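Local coordinates for excinuclease ABC, subunit A. (Deinococcus radiodurans, PDB 2VF7), which binds DNA, ADP and zinc as a UvrA-family ABC ATPase and probably takes part in recognising damaged DNA for excision repair, at residues V31-D36 / A447-D452; V16-A21 / D86-L91. The protein carries 1 engineered substitution. All coordinates share one frame; numbering follows the deposited sequence.

How the contacts relate
The chain enters strand 15-21, turns, and returns antiparallel beside it as strand 29-34. Contact 2 closes the shorter loop: after helix 49-69, strand 87-89 comes back to the other edge of strand 15-21 and completes a three-stranded antiparallel sheet. Contact 1 closes a far longer loop, 411 residues from one segment to the other, and sets strand 29-34 against strand 449-453 of the six-stranded mixed sheet. The segments alternate along the chain, so the two loops cross rather than nest. Contact 2 thus adds the third strand to the small sheet, and contact 1 packs it against the larger one. Arg35 NH2 and Gly90 O probably hydrogen bond between the two contacts.

Contact 1 of 2, residues V31-D36 / A447-D452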
ATOM      1  N   VAL A  31       3.881 -17.275 -26.628  1.00 52.96           N
ATOM      2  CA  VAL A  31       2.500 -17.696 -26.775  1.00 53.14           C
ATOM      3  C   VAL A  31       1.603 -16.472 -26.932  1.00 53.28           C
ATOM      4  O   VAL A  31       1.946 -15.390 -26.487  1.00 53.80           O
ATOM      5  CB  VAL A  31       2.035 -18.619 -25.591  1.00 52.79           C
ATOM      6  CG1 VAL A  31       1.867 -17.845 -24.309  1.00 52.83           C
ATOM      7  CG2 VAL A  31       0.751 -19.321 -25.931  1.00 52.62           C
ATOM      8  N   LYS A  32       0.468 -16.649 -27.597  1.00 54.21           N
ATOM      9  CA  LYS A  32      -0.568 -15.621 -27.664  1.00 54.44           C
ATOM     10  C   LYS A  32      -1.890 -16.191 -27.146  1.00 54.33           C
ATOM     11  O   LYS A  32      -2.185 -17.371 -27.347  1.00 53.85           O
ATOM     12  CB  LYS A  32      -0.734 -15.093 -29.093  1.00 54.11           C
ATOM     13  CG  LYS A  32      -1.653 -15.928 -29.961  1.00 54.93           C
ATOM     14  CD  LYS A  32      -1.659 -15.488 -31.436  1.00 54.95           C
ATOM     15  CE  LYS A  32      -2.622 -16.366 -32.258  1.00 54.67           C
ATOM     16  NZ  LYS A  32      -2.964 -15.779 -33.579  1.00 55.69           N
ATOM     17  N   VAL A  33      -2.675 -15.347 -26.478  1.00 54.28           N
ATOM     18  CA  VAL A  33      -3.988 -15.752 -25.946  1.00 53.89           C
ATOM     19  C   VAL A  33      -5.019 -14.630 -26.098  1.00 53.39           C
ATOM     20  O   VAL A  33      -4.716 -13.461 -25.815  1.00 52.99           O
ATOM     21  CB  VAL A  33      -3.917 -16.247 -24.446  1.00 53.33           C
ATOM     22  CG1 VAL A  33      -2.942 -17.358 -24.305  1.00 53.47           C
ATOM     23  CG2 VAL A  33      -3.522 -15.140 -23.516  1.00 53.65           C
ATOM     24  N   PRO A  34      -6.246 -14.986 -26.525  1.00 53.48           N
ATOM     25  CA  PRO A  34      -7.283 -13.976 -26.721  1.00 53.25           C
ATOM     26  C   PRO A  34      -7.716 -13.322 -25.413  1.00 53.69           C
ATOM     27  O   PRO A  34      -7.722 -13.960 -24.354  1.00 53.60           O
ATOM     28  CB  PRO A  34      -8.429 -14.765 -27.360  1.00 53.07           C
ATOM     29  CG  PRO A  34      -8.203 -16.159 -26.999  1.00 52.71           C
ATOM     30  CD  PRO A  34      -6.733 -16.339 -26.852  1.00 53.35           C
ATOM     31  N   ARG A  35      -8.040 -12.041 -25.478  1.00 53.85           N
ATOM     32  CA  ARG A  35      -8.627 -11.381 -24.328  1.00 54.80           C
ATOM     33  C   ARG A  35     -10.124 -11.451 -24.584  1.00 54.44           C
ATOM     34  O   ARG A  35     -10.526 -11.773 -25.711  1.00 55.05           O
ATOM     35  CB  ARG A  35      -8.040  -9.959 -24.109  1.00 54.35           C
ATOM     36  CG  ARG A  35      -8.764  -8.810 -24.788  1.00 56.80           C
ATOM     37  CD  ARG A  35      -8.163  -7.416 -24.413  1.00 55.31           C
ATOM     38  NE  ARG A  35      -6.724  -7.384 -24.656  1.00 53.23           N
ATOM     39  CZ  ARG A  35      -6.165  -7.181 -25.844  1.00 51.14           C
ATOM     40  NH1 ARG A  35      -6.914  -6.961 -26.907  1.00 50.80           N
ATOM     41  NH2 ARG A  35      -4.847  -7.200 -25.967  1.00 50.92           N
ATOM     42  N   ASP A  36     -10.935 -11.245 -23.544  1.00 54.37           N
ATOM     43  CA  ASP A  36     -12.422 -11.343 -23.622  1.00 53.87           C
ATOM     44  C   ASP A  36     -12.913 -12.756 -23.914  1.00 53.71           C
ATOM     45  O   ASP A  36     -13.949 -12.964 -24.551  1.00 53.62           O
ATOM     46  CB  ASP A  36     -13.027 -10.337 -24.621  1.00 53.99           C
ATOM     47  CG  ASP A  36     -12.558  -8.890 -24.376  1.00 54.51           C
ATOM     48  OD1 ASP A  36     -12.857  -8.316 -23.310  1.00 55.76           O
ATOM     49  OD2 ASP A  36     -11.896  -8.318 -25.266  1.00 55.66           O
ATOM     50  N   ALA A 447     -14.144 -24.353 -23.093  1.00 56.96           N
ATOM     51  CA  ALA A 447     -13.329 -23.160 -23.174  1.00 56.02           C
ATOM     52  C   ALA A 447     -13.223 -22.606 -24.600  1.00 55.51           C
ATOM     53  O   ALA A 447     -13.244 -23.366 -25.566  1.00 55.41           O
ATOM     54  CB  ALA A 447     -11.940 -23.449 -22.603  1.00 55.84           C
ATOM     55  N   ASP A 448     -13.101 -21.279 -24.709  1.00 54.52           N
ATOM     56  CA  ASP A 448     -12.955 -20.591 -25.988  1.00 53.67           C
ATOM     57  C   ASP A 448     -11.584 -20.910 -26.602  1.00 53.48           C
ATOM     58  O   ASP A 448     -11.460 -21.090 -27.812  1.00 53.73           O
ATOM     59  CB  ASP A 448     -13.117 -19.071 -25.807  1.00 53.41           C
ATOM     60  CG  ASP A 448     -14.542 -18.659 -25.371  1.00 53.19           C
ATOM     61  OD1 ASP A 448     -14.693 -17.839 -24.429  1.00 51.83           O
ATOM     62  OD2 ASP A 448     -15.510 -19.135 -25.980  1.00 51.28           O
ATOM     63  N   TRP A 449     -10.566 -20.986 -25.750  1.00 52.58           N
ATOM     64  CA  TRP A 449      -9.183 -21.174 -26.170  1.00 51.77           C
ATOM     65  C   TRP A 449      -8.472 -22.012 -25.099  1.00 52.24           C
ATOM     66  O   TRP A 449      -8.867 -22.008 -23.919  1.00 51.70           O
ATOM     67  CB  TRP A 449      -8.533 -19.795 -26.291  1.00 50.59           C
ATOM     68  CG  TRP A 449      -7.154 -19.682 -26.917  1.00 48.73           C
ATOM     69  CD1 TRP A 449      -5.960 -19.719 -26.262  1.00 48.70           C
ATOM     70  CD2 TRP A 449      -6.843 -19.402 -28.294  1.00 47.20           C
ATOM     71  NE1 TRP A 449      -4.925 -19.527 -27.142  1.00 47.78           N
ATOM     72  CE2 TRP A 449      -5.440 -19.315 -28.395  1.00 46.84           C
ATOM     73  CE3 TRP A 449      -7.615 -19.235 -29.451  1.00 47.05           C
ATOM     74  CZ2 TRP A 449      -4.788 -19.086 -29.603  1.00 47.20           C
ATOM     75  CZ3 TRP A 449      -6.967 -19.010 -30.655  1.00 48.52           C
ATOM     76  CH2 TRP A 449      -5.563 -18.943 -30.722  1.00 48.60           C
ATOM     77  N   LEU A 450      -7.431 -22.739 -25.502  1.00 52.70           N
ATOM     78  CA  LEU A 450      -6.643 -23.467 -24.522  1.00 53.23           C
ATOM     79  C   LEU A 450      -5.147 -23.468 -24.785  1.00 53.21           C
ATOM     80  O   LEU A 450      -4.711 -23.519 -25.917  1.00 53.36           O
ATOM     81  CB  LEU A 450      -7.212 -24.879 -24.308  1.00 53.30           C
ATOM     82  CG  LEU A 450      -6.644 -26.125 -24.949  1.00 54.00           C
ATOM     83  CD1 LEU A 450      -5.320 -26.533 -24.296  1.00 55.73           C
ATOM     84  CD2 LEU A 450      -7.679 -27.224 -24.793  1.00 53.38           C
ATOM     85  N   VAL A 451      -4.371 -23.385 -23.713  1.00 53.78           N
ATOM     86  CA  VAL A 451      -2.911 -23.449 -23.777  1.00 53.75           C
ATOM     87  C   VAL A 451      -2.403 -24.715 -23.065  1.00 54.14           C
ATOM     88  O   VAL A 451      -2.473 -24.808 -21.831  1.00 53.60           O
ATOM     89  CB  VAL A 451      -2.269 -22.213 -23.120  1.00 53.62           C
ATOM     90  CG1 VAL A 451      -0.791 -22.151 -23.442  1.00 52.63           C
ATOM     91  CG2 VAL A 451      -2.989 -20.910 -23.547  1.00 53.24           C
ATOM     92  N   ASP A 452      -1.900 -25.676 -23.846  1.00 54.39           N
ATOM     93  CA  ASP A 452      -1.385 -26.939 -23.289  1.00 54.73           C
ATOM     94  C   ASP A 452       0.127 -26.882 -23.154  1.00 54.91           C
ATOM     95  O   ASP A 452       0.853 -26.675 -24.137  1.00 54.86           O
ATOM     96  CB  ASP A 452      -1.818 -28.164 -24.124  1.00 54.42           C
ATOM     97  CG  ASP A 452      -1.784 -29.471 -23.321  1.00 54.61           C
ATOM     98  OD1 ASP A 452      -1.134 -30.449 -23.776  1.00 53.54           O
ATOM     99  OD2 ASP A 452      -2.418 -29.534 -22.237  1.00 52.91           O
TER
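Trp449 carries CG anti to its backbone N (chi1 -171°), and its indole meets the ring of Pro34. The two side chains cross at a slant, and Pro34 CD sits over one face of the indole. Pro34 CD lies 3.3 Å from the centroid of the five-membered ring of Trp449, only 9° off the ring normal. This is a CH-pi contact. Pro34 CG reaches back to Trp449 CB at 3.7 Å. At Val33, CG1 stands anti to the carbonyl carbon (chi1 -56°). Val33 CG1 meets Val451 CG2 at 3.6 Å, with the two side chains roughly perpendicular. Val31 CG2 adds a looser touch on Val451 CG1 at 4.1 Å. Val451 lies about 8 Å, side chain to side chain, from Lys49, which binds ADP. Strands 31-34 and 449-452 run nearly antiparallel, and their axes come no closer than 7.9 Å, so they meet through side chains as members of two different sheets. Trp449 NE1 is 3.5 Å from Lys32 O, and the hydroxyl of Ser467 hydrogen bonds to both atoms. Phe15 meets the indole edge-to-face. An alanine in place of Trp449 would probably leave Pro34 CD without its aromatic face and open a gap between the sheets. The join therefore rests on apolar and CH-pi packing, with Ser467 satisfying the indole N-H.

Contact 2 of 2, residues V16-A21 / D86-L91; sequences VQVRGA and DAIDGL
Val18 and Ile88 lie side by side and point the same way, with Val18 CG2 4.0 Å from Ile88 CG2. They form a non-hydrogen-bonded pair of the antiparallel ladder. Val16 crosses Ile88 at a slant. Val16 CG1, anti to the backbone N (chi1 -176°), lies 3.9 Å from Ile88 CG2 and also touches Leu91 CG. Helix 49-69 covers this apolar group, with Leu57 against both valines.

Arg19 and Ala87 project from the other face of the sheet. The Arg19 chain bends at chi3 (70°), which turns NE off the line of the chain. Asp86 CB lies over one face of the guanidinium. Arg19 NH1 is 3.8 Å from Asp86 CB, while NH2 is close to Ala87 CB. The Asp86 carboxylate is turned 33° from the guanidinium plane. Asp86 OD2 stands 3.8 Å from Arg19 NH1, well out of that plane, so the long salt bridge is one of charge and no N-H points at the oxygen. Asp86 OD1 has a second charged partner in Arg22.

Paired backbone bonds hold Gln17 to Asp89 and Arg19 to Ala87; Gln17 N to Asp89 O is 2.9 Å. Asp86 and Ala87 both face Arg19, a classic beta bulge, and Asp86 N makes weak bonds to Arg19 O and Gly20 O. A CB at Gly20 would probably clash with Asp86 OD2. One water donates to Asp89 OD2 at 2.7 Å and to Gln17 O at 3.3 Å.

The two faces thus differ in chemistry. Aliphatic packing secures the side against the helix. On the other, Arg19 and Asp86 are joined by a long, undirected charge attraction, and the stronger partner of the carboxylate is Arg22.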
ATOM      1  N   VAL A  16      -3.370 -11.130 -26.316  1.00 55.91           N
ATOM      2  CA  VAL A  16      -2.233 -10.859 -25.439  1.00 55.05           C
ATOM      3  C   VAL A  16      -1.051 -11.605 -26.076  1.00 54.99           C
ATOM      4  O   VAL A  16      -1.192 -12.742 -26.503  1.00 54.89           O
ATOM      5  CB  VAL A  16      -2.489 -11.368 -23.982  1.00 55.00           C
ATOM      6  CG1 VAL A  16      -1.341 -11.002 -23.043  1.00 53.12           C
ATOM      7  CG2 VAL A  16      -3.864 -10.871 -23.424  1.00 54.11           C
ATOM      8  N   GLN A  17       0.094 -10.950 -26.205  1.00 54.90           N
ATOM      9  CA  GLN A  17       1.242 -11.575 -26.849  1.00 54.58           C
ATOM     10  C   GLN A  17       2.404 -11.655 -25.869  1.00 53.89           C
ATOM     11  O   GLN A  17       2.808 -10.649 -25.290  1.00 53.78           O
ATOM     12  CB  GLN A  17       1.633 -10.834 -28.131  1.00 54.68           C
ATOM     13  CG  GLN A  17       2.791 -11.499 -28.913  1.00 56.88           C
ATOM     14  CD  GLN A  17       2.462 -12.923 -29.406  1.00 59.39           C
ATOM     15  OE1 GLN A  17       1.515 -13.117 -30.174  1.00 60.41           O
ATOM     16  NE2 GLN A  17       3.260 -13.913 -28.979  1.00 59.14           N
ATOM     17  N   VAL A  18       2.920 -12.867 -25.692  1.00 53.52           N
ATOM     18  CA  VAL A  18       3.960 -13.165 -24.715  1.00 53.08           C
ATOM     19  C   VAL A  18       5.194 -13.679 -25.440  1.00 53.21           C
ATOM     20  O   VAL A  18       5.109 -14.582 -26.288  1.00 53.60           O
ATOM     21  CB  VAL A  18       3.473 -14.225 -23.709  1.00 53.27           C
ATOM     22  CG1 VAL A  18       4.631 -14.804 -22.866  1.00 53.36           C
ATOM     23  CG2 VAL A  18       2.355 -13.664 -22.827  1.00 52.38           C
ATOM     24  N   ARG A  19       6.334 -13.096 -25.099  1.00 52.65           N
ATOM     25  CA  ARG A  19       7.596 -13.444 -25.715  1.00 52.84           C
ATOM     26  C   ARG A  19       8.721 -13.605 -24.691  1.00 52.47           C
ATOM     27  O   ARG A  19       8.883 -12.762 -23.804  1.00 52.61           O
ATOM     28  CB  ARG A  19       7.975 -12.354 -26.704  1.00 53.25           C
ATOM     29  CG  ARG A  19       9.213 -12.649 -27.500  1.00 53.79           C
ATOM     30  CD  ARG A  19       9.375 -11.622 -28.604  1.00 55.68           C
ATOM     31  NE  ARG A  19       9.727 -10.281 -28.129  1.00 55.04           N
ATOM     32  CZ  ARG A  19      10.943  -9.937 -27.707  1.00 56.32           C
ATOM     33  NH1 ARG A  19      11.913 -10.849 -27.657  1.00 56.49           N
ATOM     34  NH2 ARG A  19      11.186  -8.695 -27.311  1.00 54.85           N
ATOM     35  N   GLY A  20       9.498 -14.679 -24.829  1.00 51.91           N
ATOM     36  CA  GLY A  20      10.694 -14.880 -24.004  1.00 51.30           C
ATOM     37  C   GLY A  20      10.430 -15.198 -22.542  1.00 50.88           C
ATOM     38  O   GLY A  20      11.190 -14.807 -21.674  1.00 50.25           O
ATOM     39  N   ALA A  21       9.352 -15.920 -22.273  1.00 51.14           N
ATOM     40  CA  ALA A  21       8.994 -16.279 -20.898  1.00 51.36           C
ATOM     41  C   ALA A  21       9.832 -17.466 -20.434  1.00 51.33           C
ATOM     42  O   ALA A  21       9.722 -18.563 -20.982  1.00 51.18           O
ATOM     43  CB  ALA A  21       7.481 -16.597 -20.807  1.00 51.25           C
ATOM     44  N   ASP A  86      10.821 -11.413 -21.629  1.00 57.03           N
ATOM     45  CA  ASP A  86      11.282 -10.360 -22.545  1.00 57.13           C
ATOM     46  C   ASP A  86      10.237  -9.265 -22.804  1.00 56.82           C
ATOM     47  O   ASP A  86      10.547  -8.091 -22.674  1.00 56.83           O
ATOM     48  CB  ASP A  86      11.756 -10.951 -23.884  1.00 57.04           C
ATOM     49  CG  ASP A  86      13.088 -11.648 -23.774  1.00 58.32           C
ATOM     50  OD1 ASP A  86      13.848 -11.274 -22.858  1.00 60.85           O
ATOM     51  OD2 ASP A  86      13.382 -12.559 -24.596  1.00 57.80           O
ATOM     52  N   ALA A  87       9.020  -9.659 -23.184  1.00 56.63           N
ATOM     53  CA  ALA A  87       7.939  -8.716 -23.505  1.00 56.60           C
ATOM     54  C   ALA A  87       6.551  -9.353 -23.375  1.00 56.50           C
ATOM     55  O   ALA A  87       6.365 -10.525 -23.717  1.00 56.67           O
ATOM     56  CB  ALA A  87       8.122  -8.181 -24.913  1.00 56.65           C
ATOM     57  N   ILE A  88       5.592  -8.582 -22.858  1.00 56.38           N
ATOM     58  CA  ILE A  88       4.158  -8.919 -22.921  1.00 55.45           C
ATOM     59  C   ILE A  88       3.390  -7.687 -23.395  1.00 55.21           C
ATOM     60  O   ILE A  88       3.492  -6.618 -22.786  1.00 55.53           O
ATOM     61  CB  ILE A  88       3.551  -9.385 -21.564  1.00 55.54           C
ATOM     62  CG1 ILE A  88       4.353 -10.529 -20.939  1.00 55.55           C
ATOM     63  CG2 ILE A  88       2.109  -9.838 -21.780  1.00 55.60           C
ATOM     64  CD1 ILE A  88       3.945 -10.900 -19.497  1.00 54.90           C
ATOM     65  N   ASP A  89       2.630  -7.847 -24.471  1.00 54.63           N
ATOM     66  CA  ASP A  89       1.856  -6.776 -25.076  1.00 54.51           C
ATOM     67  C   ASP A  89       0.364  -7.106 -25.048  1.00 54.14           C
ATOM     68  O   ASP A  89      -0.019  -8.248 -25.233  1.00 53.82           O
ATOM     69  CB  ASP A  89       2.293  -6.583 -26.533  1.00 54.86           C
ATOM     70  CG  ASP A  89       3.782  -6.246 -26.675  1.00 57.45           C
ATOM     71  OD1 ASP A  89       4.335  -5.468 -25.847  1.00 59.96           O
ATOM     72  OD2 ASP A  89       4.406  -6.757 -27.633  1.00 59.46           O
ATOM     73  N   GLY A  90      -0.479  -6.102 -24.821  1.00 53.92           N
ATOM     74  CA  GLY A  90      -1.933  -6.282 -24.858  1.00 53.60           C
ATOM     75  C   GLY A  90      -2.559  -6.827 -23.593  1.00 53.69           C
ATOM     76  O   GLY A  90      -3.616  -7.439 -23.646  1.00 53.69           O
ATOM     77  N   LEU A  91      -1.918  -6.577 -22.453  1.00 53.85           N
ATOM     78  CA  LEU A  91      -2.303  -7.173 -21.176  1.00 54.23           C
ATOM     79  C   LEU A  91      -3.006  -6.163 -20.264  1.00 54.07           C
ATOM     80  O   LEU A  91      -2.363  -5.217 -19.796  1.00 53.55           O
ATOM     81  CB  LEU A  91      -1.047  -7.680 -20.449  1.00 54.30           C
ATOM     82  CG  LEU A  91      -0.991  -9.036 -19.742  1.00 54.55           C
ATOM     83  CD1 LEU A  91      -0.077  -8.857 -18.533  1.00 55.93           C
ATOM     84  CD2 LEU A  91      -2.338  -9.638 -19.318  1.00 53.52           C
TER
HETATM   85  O   HOH W   1       5.207  -9.217 -27.013  1.00 50.16           O